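Local coordinates for protein succinylglutamate desuccinylase (Chromobacterium violaceum, PDB 1YW4) that probably hydrolyses N-succinylglutamate to succinate and glutamate, the last step of arginine breakdown by the AST pathway, using one zinc ion per subunit, at residues L108-H113 against F198-S203; S155-F160 against G184-L189; V279-L284 against I308-P313; G304-L309 against G322-P327. All coordinates share one frame; numbering follows the deposited sequence.

Interaction 1: residues L108-H113 against F198-S203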
loop_
_atom_site.group_PDB
_atom_site.type_symbol
_atom_site.label_atom_id
_atom_site.label_comp_id
_atom_site.label_asym_id
_atom_site.label_seq_id
_atom_site.Cartn_x
_atom_site.Cartn_y
_atom_site.Cartn_z
ATOM N N LEU A 108 -12.091 25.109 5.190
ATOM C CA LEU A 108 -11.491 26.439 5.337
ATOM C C LEU A 108 -10.262 26.534 6.243
ATOM O O LEU A 108 -9.734 27.632 6.467
ATOM C CB LEU A 108 -12.545 27.435 5.813
ATOM C CG LEU A 108 -13.648 27.760 4.799
ATOM C CD1 LEU A 108 -14.693 28.637 5.462
ATOM C CD2 LEU A 108 -13.043 28.469 3.576
ATOM N N PHE A 109 -9.817 25.401 6.774
ATOM C CA PHE A 109 -8.633 25.387 7.619
ATOM C C PHE A 109 -7.374 25.225 6.760
ATOM O O PHE A 109 -7.454 25.168 5.530
ATOM C CB PHE A 109 -8.718 24.260 8.659
ATOM C CG PHE A 109 -9.766 24.489 9.717
ATOM C CD1 PHE A 109 -11.011 23.864 9.633
ATOM C CD2 PHE A 109 -9.508 25.346 10.795
ATOM C CE1 PHE A 109 -11.995 24.085 10.604
ATOM C CE2 PHE A 109 -10.482 25.581 11.774
ATOM C CZ PHE A 109 -11.730 24.949 11.680
ATOM N N ASN A 110 -6.220 25.148 7.420
ATOM C CA ASN A 110 -4.931 25.028 6.738
ATOM C C ASN A 110 -4.704 26.270 5.885
ATOM O O ASN A 110 -4.034 26.220 4.854
ATOM C CB ASN A 110 -4.883 23.761 5.868
ATOM C CG ASN A 110 -3.511 23.522 5.247
ATOM O OD1 ASN A 110 -2.484 23.679 5.905
ATOM N ND2 ASN A 110 -3.493 23.128 3.977
ATOM N N GLY A 111 -5.284 27.384 6.327
ATOM C CA GLY A 111 -5.129 28.648 5.625
ATOM C C GLY A 111 -6.089 28.894 4.475
ATOM O O GLY A 111 -6.100 29.982 3.908
ATOM N N ALA A 112 -6.897 27.895 4.134
ATOM C CA ALA A 112 -7.844 28.015 3.035
ATOM C C ALA A 112 -8.877 29.129 3.216
ATOM O O ALA A 112 -9.510 29.565 2.245
ATOM C CB ALA A 112 -8.551 26.681 2.812
ATOM N N HIS A 113 -9.052 29.591 4.452
ATOM C CA HIS A 113 -10.005 30.657 4.739
ATOM C C HIS A 113 -9.611 31.950 4.009
ATOM O O HIS A 113 -10.455 32.799 3.727
ATOM C CB HIS A 113 -10.080 30.920 6.247
ATOM C CG HIS A 113 -8.742 31.098 6.894
ATOM N ND1 HIS A 113 -8.077 30.069 7.525
ATOM C CD2 HIS A 113 -7.928 32.176 6.972
ATOM C CE1 HIS A 113 -6.910 30.504 7.962
ATOM N NE2 HIS A 113 -6.795 31.779 7.638
ATOM N N PHE A 198 -9.430 20.763 9.991
ATOM C CA PHE A 198 -8.914 21.242 11.253
ATOM C C PHE A 198 -7.849 20.286 11.795
ATOM O O PHE A 198 -6.817 20.728 12.299
ATOM C CB PHE A 198 -10.067 21.402 12.252
ATOM C CG PHE A 198 -9.742 22.288 13.427
ATOM C CD1 PHE A 198 -8.645 23.151 13.388
ATOM C CD2 PHE A 198 -10.535 22.262 14.575
ATOM C CE1 PHE A 198 -8.340 23.978 14.475
ATOM C CE2 PHE A 198 -10.240 23.085 15.664
ATOM C CZ PHE A 198 -9.134 23.944 15.614
ATOM N N SER A 199 -8.083 18.979 11.677
ATOM C CA SER A 199 -7.113 18.009 12.185
ATOM C C SER A 199 -5.784 18.056 11.417
ATOM O O SER A 199 -4.728 17.748 11.972
ATOM C CB SER A 199 -7.688 16.584 12.167
ATOM O OG SER A 199 -7.894 16.116 10.852
ATOM N N TYR A 200 -5.827 18.425 10.142
ATOM C CA TYR A 200 -4.591 18.525 9.380
ATOM C C TYR A 200 -3.831 19.751 9.900
ATOM O O TYR A 200 -2.631 19.678 10.172
ATOM C CB TYR A 200 -4.871 18.705 7.887
ATOM C CG TYR A 200 -3.603 18.909 7.095
ATOM C CD1 TYR A 200 -2.677 17.881 6.965
ATOM C CD2 TYR A 200 -3.297 20.149 6.536
ATOM C CE1 TYR A 200 -1.476 18.079 6.307
ATOM C CE2 TYR A 200 -2.100 20.362 5.874
ATOM C CZ TYR A 200 -1.194 19.321 5.765
ATOM O OH TYR A 200 0.000 19.511 5.119
ATOM N N PHE A 201 -4.542 20.870 10.041
ATOM C CA PHE A 201 -3.932 22.109 10.526
ATOM C C PHE A 201 -3.190 21.916 11.842
ATOM O O PHE A 201 -2.025 22.304 11.963
ATOM C CB PHE A 201 -4.985 23.213 10.715
ATOM C CG PHE A 201 -4.441 24.449 11.389
ATOM C CD1 PHE A 201 -3.600 25.325 10.698
ATOM C CD2 PHE A 201 -4.692 24.688 12.740
ATOM C CE1 PHE A 201 -3.011 26.417 11.344
ATOM C CE2 PHE A 201 -4.108 25.777 13.396
ATOM C CZ PHE A 201 -3.265 26.641 12.697
ATOM N N THR A 202 -3.846 21.317 12.834
ATOM C CA THR A 202 -3.188 21.129 14.128
ATOM C C THR A 202 -2.038 20.129 14.046
ATOM O O THR A 202 -0.977 20.331 14.646
ATOM C CB THR A 202 -4.194 20.701 15.232
ATOM O OG1 THR A 202 -4.898 19.524 14.826
ATOM C CG2 THR A 202 -5.195 21.824 15.498
ATOM N N SER A 203 -2.235 19.062 13.284
ATOM C CA SER A 203 -1.181 18.065 13.135
ATOM C C SER A 203 0.070 18.657 12.477
ATOM O O SER A 203 1.185 18.416 12.932
ATOM C CB SER A 203 -1.679 16.884 12.300
ATOM O OG SER A 203 -0.631 15.977 12.034
#
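Phe109 O accepts the N-H of Ala112 at 3.1 Å, closing a type I' beta turn from Phe109 to Ala112 whose first two residues lie against the opening turn of helix 198-205. Both elements belong to the zinc-dependent catalytic domain. No hydrogen bond runs from the turn to the helix segment; aromatic rings do the joining. Phe109 and Phe198 form an offset stack, centroids 4.3 Å apart and planes 16° from parallel. The offset is large enough that Phe198 CB, rather than its ring, sits over the centre of the Phe109 ring, a CH-pi contact with CB 3.7 Å from that centroid. Phe198 CD1 comes down 3.4 Å from Phe109 CE2, which in turn lies over the rim of the Phe198 ring. Phe198 also meets His145 edge-to-face, and its side chain is about 6 Å from that of the zinc ligand His149.

Next along the turn, Asn110 has CG anti to its backbone N (chi1 -174°), which brings CG to the edge of the Tyr200 ring, in its plane. The amide plane stands 88° from that ring, and OD1 is 3.3 Å from Tyr200 CE2. Both side chains also bond outside the contact: Asn110 ND2 weakly to Asn196 OD1, and Tyr200 OH with His167 NE2. Phe201 CB backs onto Asn110 N at 4.0 Å. Across the base of the turn, His113 ND1 donates to Leu108 O at 3.1 Å, arriving nearly in line with the carbonyl bond.

Interaction 2: residues S155-F160 against G184-L189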
loop_
_atom_site.group_PDB
_atom_site.type_symbol
_atom_site.label_atom_id
_atom_site.label_comp_id
_atom_site.label_asym_id
_atom_site.label_seq_id
_atom_site.Cartn_x
_atom_site.Cartn_y
_atom_site.Cartn_z
ATOM N N SER A 155 -21.904 3.888 7.355
ATOM C CA SER A 155 -20.629 3.300 6.989
ATOM C C SER A 155 -20.473 1.846 7.435
ATOM O O SER A 155 -21.048 1.438 8.441
ATOM C CB SER A 155 -19.505 4.149 7.586
ATOM O OG SER A 155 -18.255 3.503 7.484
ATOM N N VAL A 156 -19.700 1.066 6.685
ATOM C CA VAL A 156 -19.461 -0.331 7.045
ATOM C C VAL A 156 -18.754 -0.348 8.394
ATOM O O VAL A 156 -18.951 -1.255 9.205
ATOM C CB VAL A 156 -18.569 -1.041 6.014
ATOM C CG1 VAL A 156 -18.130 -2.407 6.559
ATOM C CG2 VAL A 156 -19.327 -1.208 4.707
ATOM N N PHE A 157 -17.920 0.663 8.619
ATOM C CA PHE A 157 -17.198 0.797 9.874
ATOM C C PHE A 157 -17.859 1.947 10.620
ATOM O O PHE A 157 -17.454 3.100 10.482
ATOM C CB PHE A 157 -15.716 1.103 9.613
ATOM C CG PHE A 157 -15.001 0.017 8.857
ATOM C CD1 PHE A 157 -14.765 -1.220 9.449
ATOM C CD2 PHE A 157 -14.575 0.227 7.553
ATOM C CE1 PHE A 157 -14.113 -2.236 8.748
ATOM C CE2 PHE A 157 -13.919 -0.782 6.840
ATOM C CZ PHE A 157 -13.690 -2.014 7.443
ATOM N N GLU A 158 -18.903 1.613 11.373
ATOM C CA GLU A 158 -19.685 2.560 12.162
ATOM C C GLU A 158 -18.876 3.772 12.606
ATOM O O GLU A 158 -19.145 4.899 12.199
ATOM C CB GLU A 158 -20.245 1.849 13.399
ATOM C CG GLU A 158 -21.761 1.795 13.480
ATOM C CD GLU A 158 -22.371 3.095 13.957
ATOM O OE1 GLU A 158 -22.087 3.489 15.110
ATOM O OE2 GLU A 158 -23.134 3.719 13.184
ATOM N N LYS A 159 -17.879 3.526 13.442
ATOM C CA LYS A 159 -17.040 4.592 13.946
ATOM C C LYS A 159 -15.640 4.468 13.358
ATOM O O LYS A 159 -15.020 3.407 13.440
ATOM C CB LYS A 159 -17.002 4.515 15.471
ATOM C CG LYS A 159 -18.386 4.644 16.102
ATOM C CD LYS A 159 -18.374 4.279 17.571
ATOM C CE LYS A 159 -18.021 2.816 17.767
ATOM N NZ LYS A 159 -17.902 2.453 19.210
ATOM N N PHE A 160 -15.152 5.541 12.740
ATOM C CA PHE A 160 -13.817 5.502 12.168
ATOM C C PHE A 160 -13.092 6.832 12.300
ATOM O O PHE A 160 -13.699 7.863 12.594
ATOM C CB PHE A 160 -13.868 5.024 10.706
ATOM C CG PHE A 160 -14.499 6.001 9.744
ATOM C CD1 PHE A 160 -13.726 6.953 9.092
ATOM C CD2 PHE A 160 -15.873 5.963 9.487
ATOM C CE1 PHE A 160 -14.308 7.857 8.200
ATOM C CE2 PHE A 160 -16.463 6.861 8.600
ATOM C CZ PHE A 160 -15.680 7.809 7.956
ATOM N N GLY A 184 -13.585 2.414 20.300
ATOM C CA GLY A 184 -14.733 2.181 19.448
ATOM C C GLY A 184 -14.400 2.307 17.974
ATOM O O GLY A 184 -15.088 1.734 17.134
ATOM N N ILE A 185 -13.351 3.063 17.651
ATOM C CA ILE A 185 -12.955 3.237 16.259
ATOM C C ILE A 185 -12.730 1.853 15.663
ATOM O O ILE A 185 -12.020 1.032 16.243
ATOM C CB ILE A 185 -11.654 4.059 16.143
ATOM C CG1 ILE A 185 -11.812 5.390 16.886
ATOM C CG2 ILE A 185 -11.328 4.308 14.683
ATOM C CD1 ILE A 185 -12.980 6.235 16.390
ATOM N N GLU A 186 -13.330 1.601 14.503
ATOM C CA GLU A 186 -13.224 0.305 13.849
ATOM C C GLU A 186 -12.357 0.338 12.597
ATOM O O GLU A 186 -12.108 -0.700 11.985
ATOM C CB GLU A 186 -14.625 -0.203 13.488
ATOM C CG GLU A 186 -15.626 -0.120 14.633
ATOM C CD GLU A 186 -17.031 -0.515 14.217
ATOM O OE1 GLU A 186 -17.972 -0.289 15.008
ATOM O OE2 GLU A 186 -17.200 -1.055 13.103
ATOM N N ALA A 187 -11.901 1.528 12.217
ATOM C CA ALA A 187 -11.069 1.688 11.031
ATOM C C ALA A 187 -10.438 3.072 10.984
ATOM O O ALA A 187 -10.981 4.030 11.536
ATOM C CB ALA A 187 -11.902 1.454 9.775
ATOM N N VAL A 188 -9.289 3.171 10.322
ATOM C CA VAL A 188 -8.589 4.445 10.203
ATOM C C VAL A 188 -8.171 4.722 8.761
ATOM O O VAL A 188 -7.596 3.864 8.092
ATOM C CB VAL A 188 -7.322 4.483 11.088
ATOM C CG1 VAL A 188 -6.689 5.870 11.026
ATOM C CG2 VAL A 188 -7.669 4.124 12.516
ATOM N N LEU A 189 -8.496 5.915 8.278
ATOM C CA LEU A 189 -8.114 6.321 6.932
ATOM C C LEU A 189 -6.883 7.213 7.101
ATOM O O LEU A 189 -6.917 8.184 7.856
ATOM C CB LEU A 189 -9.240 7.115 6.259
ATOM C CG LEU A 189 -8.892 7.769 4.918
ATOM C CD1 LEU A 189 -8.701 6.693 3.853
ATOM C CD2 LEU A 189 -10.011 8.720 4.499
#
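At the start of strand 187-190, where it comes alongside the parallel strand 160-163 in the catalytic domain, one backbone bond crosses between the two segments: Glu186 N gives its hydrogen to Lys159 O at 2.7 Å, nearly straight at 170°. Ile185 CA adds a CA-H...O contact to the same oxygen. The pairing continues with a backbone bond between Ala187 and Ala161, but Ala187 N is buried here with no partner in the model. Lys159 lies over Gly184, its CE 3.2 Å from Gly184 O and its NZ 3.2 Å from Gly184 CA.

Further along, Ala187 CB sits over one face of the Phe157 ring, toward the rim and 3.8 Å from the centroid. CG of Phe157 is anti to its carbonyl carbon (chi1 -62°), which turns it to this methyl. Phe160 CB presses on Ala187 O at 3.2 Å, and the Phe160 side chain runs on to within about 4 Å of that of Glu214, the predicted active-site residue. Phe282 meets both phenylalanines edge-to-face.

Glu186 OE1 rests 3.5 Å from Glu158 CB, while Glu158 OE1 makes a salt bridge with Arg228. Lys159 NZ stays 5.0 Å from Glu186 OE1, too far for a salt bridge, so any attraction between them is probably weak.

Interaction 3: residues V279-L284 against I308-P313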
loop_
_atom_site.group_PDB
_atom_site.type_symbol
_atom_site.label_atom_id
_atom_site.label_comp_id
_atom_site.label_asym_id
_atom_site.label_seq_id
_atom_site.Cartn_x
_atom_site.Cartn_y
_atom_site.Cartn_z
ATOM N N VAL A 279 -25.516 4.206 -0.622
ATOM C CA VAL A 279 -24.411 3.280 -0.365
ATOM C C VAL A 279 -23.571 3.752 0.825
ATOM O O VAL A 279 -23.210 4.925 0.914
ATOM C CB VAL A 279 -23.495 3.129 -1.615
ATOM C CG1 VAL A 279 -22.900 4.470 -2.001
ATOM C CG2 VAL A 279 -22.394 2.114 -1.334
ATOM N N GLU A 280 -23.268 2.837 1.741
ATOM C CA GLU A 280 -22.480 3.171 2.928
ATOM C C GLU A 280 -21.005 3.387 2.611
ATOM O O GLU A 280 -20.478 2.830 1.647
ATOM C CB GLU A 280 -22.602 2.064 3.982
ATOM C CG GLU A 280 -23.965 1.977 4.652
ATOM C CD GLU A 280 -24.048 0.872 5.687
ATOM O OE1 GLU A 280 -25.084 0.793 6.380
ATOM O OE2 GLU A 280 -23.090 0.079 5.812
ATOM N N ASN A 281 -20.341 4.200 3.430
ATOM C CA ASN A 281 -18.921 4.450 3.236
ATOM C C ASN A 281 -18.157 3.168 3.545
ATOM O O ASN A 281 -18.573 2.372 4.394
ATOM C CB ASN A 281 -18.411 5.562 4.162
ATOM C CG ASN A 281 -18.825 6.944 3.707
ATOM O OD1 ASN A 281 -18.605 7.321 2.552
ATOM N ND2 ASN A 281 -19.419 7.718 4.620
ATOM N N PHE A 282 -17.037 2.993 2.853
ATOM C CA PHE A 282 -16.164 1.832 3.002
ATOM C C PHE A 282 -16.789 0.561 2.450
ATOM O O PHE A 282 -16.379 -0.544 2.799
ATOM C CB PHE A 282 -15.774 1.642 4.471
ATOM C CG PHE A 282 -14.866 2.720 4.999
ATOM C CD1 PHE A 282 -13.551 2.829 4.548
ATOM C CD2 PHE A 282 -15.330 3.636 5.941
ATOM C CE1 PHE A 282 -12.710 3.838 5.031
ATOM C CE2 PHE A 282 -14.499 4.645 6.428
ATOM C CZ PHE A 282 -13.190 4.748 5.975
ATOM N N THR A 283 -17.789 0.717 1.586
ATOM C CA THR A 283 -18.426 -0.447 0.980
ATOM C C THR A 283 -17.396 -1.137 0.088
ATOM O O THR A 283 -16.795 -0.500 -0.776
ATOM C CB THR A 283 -19.638 -0.051 0.118
ATOM O OG1 THR A 283 -20.696 0.412 0.964
ATOM C CG2 THR A 283 -20.127 -1.242 -0.692
ATOM N N LEU A 284 -17.203 -2.436 0.307
ATOM C CA LEU A 284 -16.247 -3.240 -0.452
ATOM C C LEU A 284 -16.645 -3.398 -1.922
ATOM O O LEU A 284 -17.796 -3.711 -2.234
ATOM C CB LEU A 284 -16.114 -4.633 0.180
ATOM C CG LEU A 284 -15.078 -5.597 -0.417
ATOM C CD1 LEU A 284 -13.699 -5.283 0.163
ATOM C CD2 LEU A 284 -15.457 -7.052 -0.087
ATOM N N ILE A 308 -15.419 1.968 -1.537
ATOM C CA ILE A 308 -15.822 3.303 -1.951
ATOM C C ILE A 308 -15.935 4.170 -0.696
ATOM O O ILE A 308 -16.355 3.699 0.364
ATOM C CB ILE A 308 -17.186 3.247 -2.703
ATOM C CG1 ILE A 308 -17.477 4.576 -3.411
ATOM C CG2 ILE A 308 -18.292 2.920 -1.726
ATOM C CD1 ILE A 308 -16.404 4.997 -4.407
ATOM N N LEU A 309 -15.547 5.431 -0.806
ATOM C CA LEU A 309 -15.620 6.325 0.339
ATOM C C LEU A 309 -16.096 7.704 -0.102
ATOM O O LEU A 309 -15.650 8.223 -1.122
ATOM C CB LEU A 309 -14.247 6.419 1.009
ATOM C CG LEU A 309 -14.155 7.253 2.288
ATOM C CD1 LEU A 309 -15.112 6.699 3.341
ATOM C CD2 LEU A 309 -12.722 7.225 2.814
ATOM N N PHE A 310 -17.023 8.274 0.662
ATOM C CA PHE A 310 -17.581 9.596 0.381
ATOM C C PHE A 310 -18.110 9.777 -1.045
ATOM O O PHE A 310 -17.775 10.744 -1.722
ATOM C CB PHE A 310 -16.528 10.666 0.679
ATOM C CG PHE A 310 -16.005 10.614 2.082
ATOM C CD1 PHE A 310 -14.665 10.870 2.348
ATOM C CD2 PHE A 310 -16.851 10.299 3.141
ATOM C CE1 PHE A 310 -14.170 10.808 3.650
ATOM C CE2 PHE A 310 -16.373 10.235 4.444
ATOM C CZ PHE A 310 -15.026 10.489 4.701
ATOM N N PRO A 311 -18.957 8.849 -1.516
ATOM C CA PRO A 311 -19.506 8.963 -2.872
ATOM C C PRO A 311 -20.435 10.174 -3.019
ATOM O O PRO A 311 -21.259 10.438 -2.144
ATOM C CB PRO A 311 -20.253 7.646 -3.045
ATOM C CG PRO A 311 -20.765 7.390 -1.660
ATOM C CD PRO A 311 -19.541 7.695 -0.810
ATOM N N ASN A 312 -20.305 10.902 -4.123
ATOM C CA ASN A 312 -21.144 12.073 -4.366
ATOM C C ASN A 312 -21.265 12.316 -5.867
ATOM O O ASN A 312 -20.604 13.198 -6.420
ATOM C CB ASN A 312 -20.545 13.316 -3.697
ATOM C CG ASN A 312 -21.537 14.470 -3.606
ATOM O OD1 ASN A 312 -22.334 14.693 -4.518
ATOM N ND2 ASN A 312 -21.483 15.212 -2.504
ATOM N N PRO A 313 -22.116 11.534 -6.546
ATOM C CA PRO A 313 -22.334 11.651 -7.990
ATOM C C PRO A 313 -23.126 12.893 -8.412
ATOM O O PRO A 313 -23.310 13.144 -9.603
ATOM C CB PRO A 313 -23.070 10.360 -8.322
ATOM C CG PRO A 313 -23.909 10.159 -7.105
ATOM C CD PRO A 313 -22.935 10.446 -5.981
#
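Three hydrogen bonds join Asn281, Phe282 and Thr283 to the end of strand 307-309 and the loop beyond it. Asn281 OD1 takes the N-H of Phe310 at 2.6 Å, with the donor tilted 27° from the plane of the amide carbonyl. Phe282 N donates to Ile308 O at 2.7 Å, and Ile308 N returns a bond to Thr283 O at 2.9 Å. Phe282 and Thr283 thus both face Ile308, which makes a G1 beta bulge; Phe282, with positive phi of 70°, holds the third position of a type II turn from Glu280 to Thr283. Thr283 OG1 also donates to Glu280 O within that turn. All this lies in the barrel-sandwich hybrid domain of the AstE/AspA family.

Ring contacts centre on Leu309. Its CD1 stands over one face of the Phe282 ring, toward the rim and 3.8 Å from the centroid, the two side chains lying side by side and pointing the same way. Its CG lies over a face of the Phe310 ring, so the leucine touches two rings.

Carbon contacts finish the join. The CB methylene of Asn281 meets Leu309 CD1 at 3.6 Å, and Asn281 CG, anti to its carbonyl carbon (chi1 -76°), lies against the same methyl. Val279 CG1 packs on Pro311 CG at 3.6 Å. Thr283 CB rests on Ile308 CG2 at 3.7 Å.

The Asn281 side chain thus supplies a carbonyl to Phe310 N just past strand 307-309, next to a ring about 8 Å from the zinc.

Interaction 4: residues G304-L309 against G322-P327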
loop_
_atom_site.group_PDB
_atom_site.type_symbol
_atom_site.label_atom_id
_atom_site.label_comp_id
_atom_site.label_asym_id
_atom_site.label_seq_id
_atom_site.Cartn_x
_atom_site.Cartn_y
_atom_site.Cartn_z
ATOM N N GLY A 304 -10.956 -6.954 -5.209
ATOM C CA GLY A 304 -11.837 -7.263 -4.099
ATOM C C GLY A 304 -11.343 -6.688 -2.784
ATOM O O GLY A 304 -11.822 -7.063 -1.711
ATOM N N GLU A 305 -10.381 -5.779 -2.864
ATOM C CA GLU A 305 -9.825 -5.147 -1.672
ATOM C C GLU A 305 -10.229 -3.678 -1.550
ATOM O O GLU A 305 -10.228 -3.115 -0.455
ATOM C CB GLU A 305 -8.295 -5.252 -1.688
ATOM C CG GLU A 305 -7.750 -6.639 -1.368
ATOM C CD GLU A 305 -7.931 -7.011 0.091
ATOM O OE1 GLU A 305 -9.094 -7.107 0.544
ATOM O OE2 GLU A 305 -6.907 -7.199 0.786
ATOM N N GLU A 306 -10.577 -3.062 -2.675
ATOM C CA GLU A 306 -10.957 -1.659 -2.669
ATOM C C GLU A 306 -12.348 -1.409 -2.076
ATOM O O GLU A 306 -13.190 -2.301 -2.034
ATOM C CB GLU A 306 -10.890 -1.084 -4.086
ATOM C CG GLU A 306 -10.069 -1.901 -5.070
ATOM C CD GLU A 306 -10.923 -2.909 -5.824
ATOM O OE1 GLU A 306 -11.291 -3.962 -5.241
ATOM O OE2 GLU A 306 -11.242 -2.626 -7.003
ATOM N N ARG A 307 -12.567 -0.187 -1.602
ATOM C CA ARG A 307 -13.844 0.199 -1.019
ATOM C C ARG A 307 -14.142 1.627 -1.464
ATOM O O ARG A 307 -13.227 2.403 -1.739
ATOM C CB ARG A 307 -13.781 0.133 0.513
ATOM C CG ARG A 307 -13.436 -1.241 1.079
ATOM C CD ARG A 307 -13.161 -1.159 2.575
ATOM N NE ARG A 307 -12.930 -2.474 3.173
ATOM C CZ ARG A 307 -13.889 -3.288 3.600
ATOM N NH1 ARG A 307 -15.163 -2.925 3.503
ATOM N NH2 ARG A 307 -13.573 -4.471 4.120
ATOM N N ILE A 308 -15.419 1.968 -1.537
ATOM C CA ILE A 308 -15.822 3.303 -1.951
ATOM C C ILE A 308 -15.935 4.170 -0.696
ATOM O O ILE A 308 -16.355 3.699 0.364
ATOM C CB ILE A 308 -17.186 3.247 -2.703
ATOM C CG1 ILE A 308 -17.477 4.576 -3.411
ATOM C CG2 ILE A 308 -18.292 2.920 -1.726
ATOM C CD1 ILE A 308 -16.404 4.997 -4.407
ATOM N N LEU A 309 -15.547 5.431 -0.806
ATOM C CA LEU A 309 -15.620 6.325 0.339
ATOM C C LEU A 309 -16.096 7.704 -0.102
ATOM O O LEU A 309 -15.650 8.223 -1.122
ATOM C CB LEU A 309 -14.247 6.419 1.009
ATOM C CG LEU A 309 -14.155 7.253 2.288
ATOM C CD1 LEU A 309 -15.112 6.699 3.341
ATOM C CD2 LEU A 309 -12.722 7.225 2.814
ATOM N N GLY A 322 -16.254 10.856 -5.708
ATOM C CA GLY A 322 -16.029 9.751 -4.798
ATOM C C GLY A 322 -14.577 9.325 -4.801
ATOM O O GLY A 322 -13.819 9.679 -5.705
ATOM N N ILE A 323 -14.185 8.566 -3.785
ATOM C CA ILE A 323 -12.816 8.095 -3.684
ATOM C C ILE A 323 -12.736 6.594 -3.420
ATOM O O ILE A 323 -13.442 6.055 -2.564
ATOM C CB ILE A 323 -12.043 8.835 -2.571
ATOM C CG1 ILE A 323 -12.742 8.643 -1.226
ATOM C CG2 ILE A 323 -11.939 10.317 -2.903
ATOM C CD1 ILE A 323 -12.005 9.282 -0.058
ATOM N N VAL A 324 -11.878 5.924 -4.181
ATOM C CA VAL A 324 -11.670 4.496 -4.027
ATOM C C VAL A 324 -10.462 4.314 -3.116
ATOM O O VAL A 324 -9.361 4.787 -3.420
ATOM C CB VAL A 324 -11.412 3.818 -5.390
ATOM C CG1 VAL A 324 -11.078 2.345 -5.189
ATOM C CG2 VAL A 324 -12.646 3.958 -6.278
ATOM N N VAL A 325 -10.677 3.655 -1.983
ATOM C CA VAL A 325 -9.601 3.417 -1.033
ATOM C C VAL A 325 -9.158 1.959 -1.092
ATOM O O VAL A 325 -9.894 1.096 -1.571
ATOM C CB VAL A 325 -10.041 3.734 0.419
ATOM C CG1 VAL A 325 -10.407 5.205 0.549
ATOM C CG2 VAL A 325 -11.224 2.854 0.809
ATOM N N GLU A 326 -7.948 1.708 -0.598
ATOM C CA GLU A 326 -7.356 0.371 -0.553
ATOM C C GLU A 326 -6.692 0.165 0.804
ATOM O O GLU A 326 -6.328 1.124 1.482
ATOM C CB GLU A 326 -6.299 0.226 -1.648
ATOM C CG GLU A 326 -5.169 1.237 -1.519
ATOM C CD GLU A 326 -4.089 1.054 -2.562
ATOM O OE1 GLU A 326 -3.107 1.816 -2.514
ATOM O OE2 GLU A 326 -4.223 0.159 -3.420
ATOM N N PRO A 327 -6.516 -1.098 1.213
ATOM C CA PRO A 327 -5.887 -1.423 2.497
ATOM C C PRO A 327 -4.523 -0.747 2.638
ATOM O O PRO A 327 -3.786 -0.605 1.662
ATOM C CB PRO A 327 -5.770 -2.948 2.445
ATOM C CG PRO A 327 -6.965 -3.352 1.617
ATOM C CD PRO A 327 -6.939 -2.322 0.506
#
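Four backbone hydrogen bonds tie Arg307 and Leu309 to Val325 and Ile323. Arg307 N donates to Val325 O at 3.0 Å and Val325 N answers to Arg307 O at 2.9 Å. Leu309 N reaches Ile323 O at 2.8 Å, and Ile323 N reaches Leu309 O at 3.1 Å. Between these two hydrogen-bonded pairs, Ile308 and Val324 form a non-hydrogen-bonded pair. CA-H...O contacts run from Val324 CA to Arg307 O and from Glu306 CA to Val325 O.

The result is an antiparallel beta hairpin of strands 307-309 and 320-328 in the hybrid domain, its short strand axes 138° apart.

Among apolar side chains, Leu309 and Ile323 lie side by side and point the same way. Ile323 CG1 falls between its own backbone N and carbonyl carbon (chi1 58°), which sets it 3.5 Å from Leu309 CB, tighter than usual for two carbons. Leu309 CD2 continues to Val325 CG1 at 3.8 Å. Glu306 CB touches Val324 CG1 at 3.6 Å.

The Glu305 side chain crosses Pro327 at about a right angle, its CB 3.9 Å from Pro327 CD. Two polar ends have partners outside the two segments: Arg307 NH1 bonds to Phe282 O, and Glu326 OE1 makes a salt bridge with Arg259.

Along the chain, interaction 2 falls between the two segments of interaction 1, and both precede interactions 3 and 4. The first two belong to the catalytic domain, yet their centres are 23 Å apart, on opposite sides of the chain's centre. Interactions 3 and 4 belong to the hybrid domain, with centres 8 Å apart, and share strand 307-309, which pairs with the weakly bonded 283-284 on one flank and 320-328 on the other. Interaction 2 lies at the domain boundary: Leu189 packs on Leu309 and Val325, and Val156 N probably bonds to Asn281 O. The hybrid domain thereby sits directly against catalytic-domain elements close to the predicted active-site Glu214, while interaction 1 lies apart, nearer to His149.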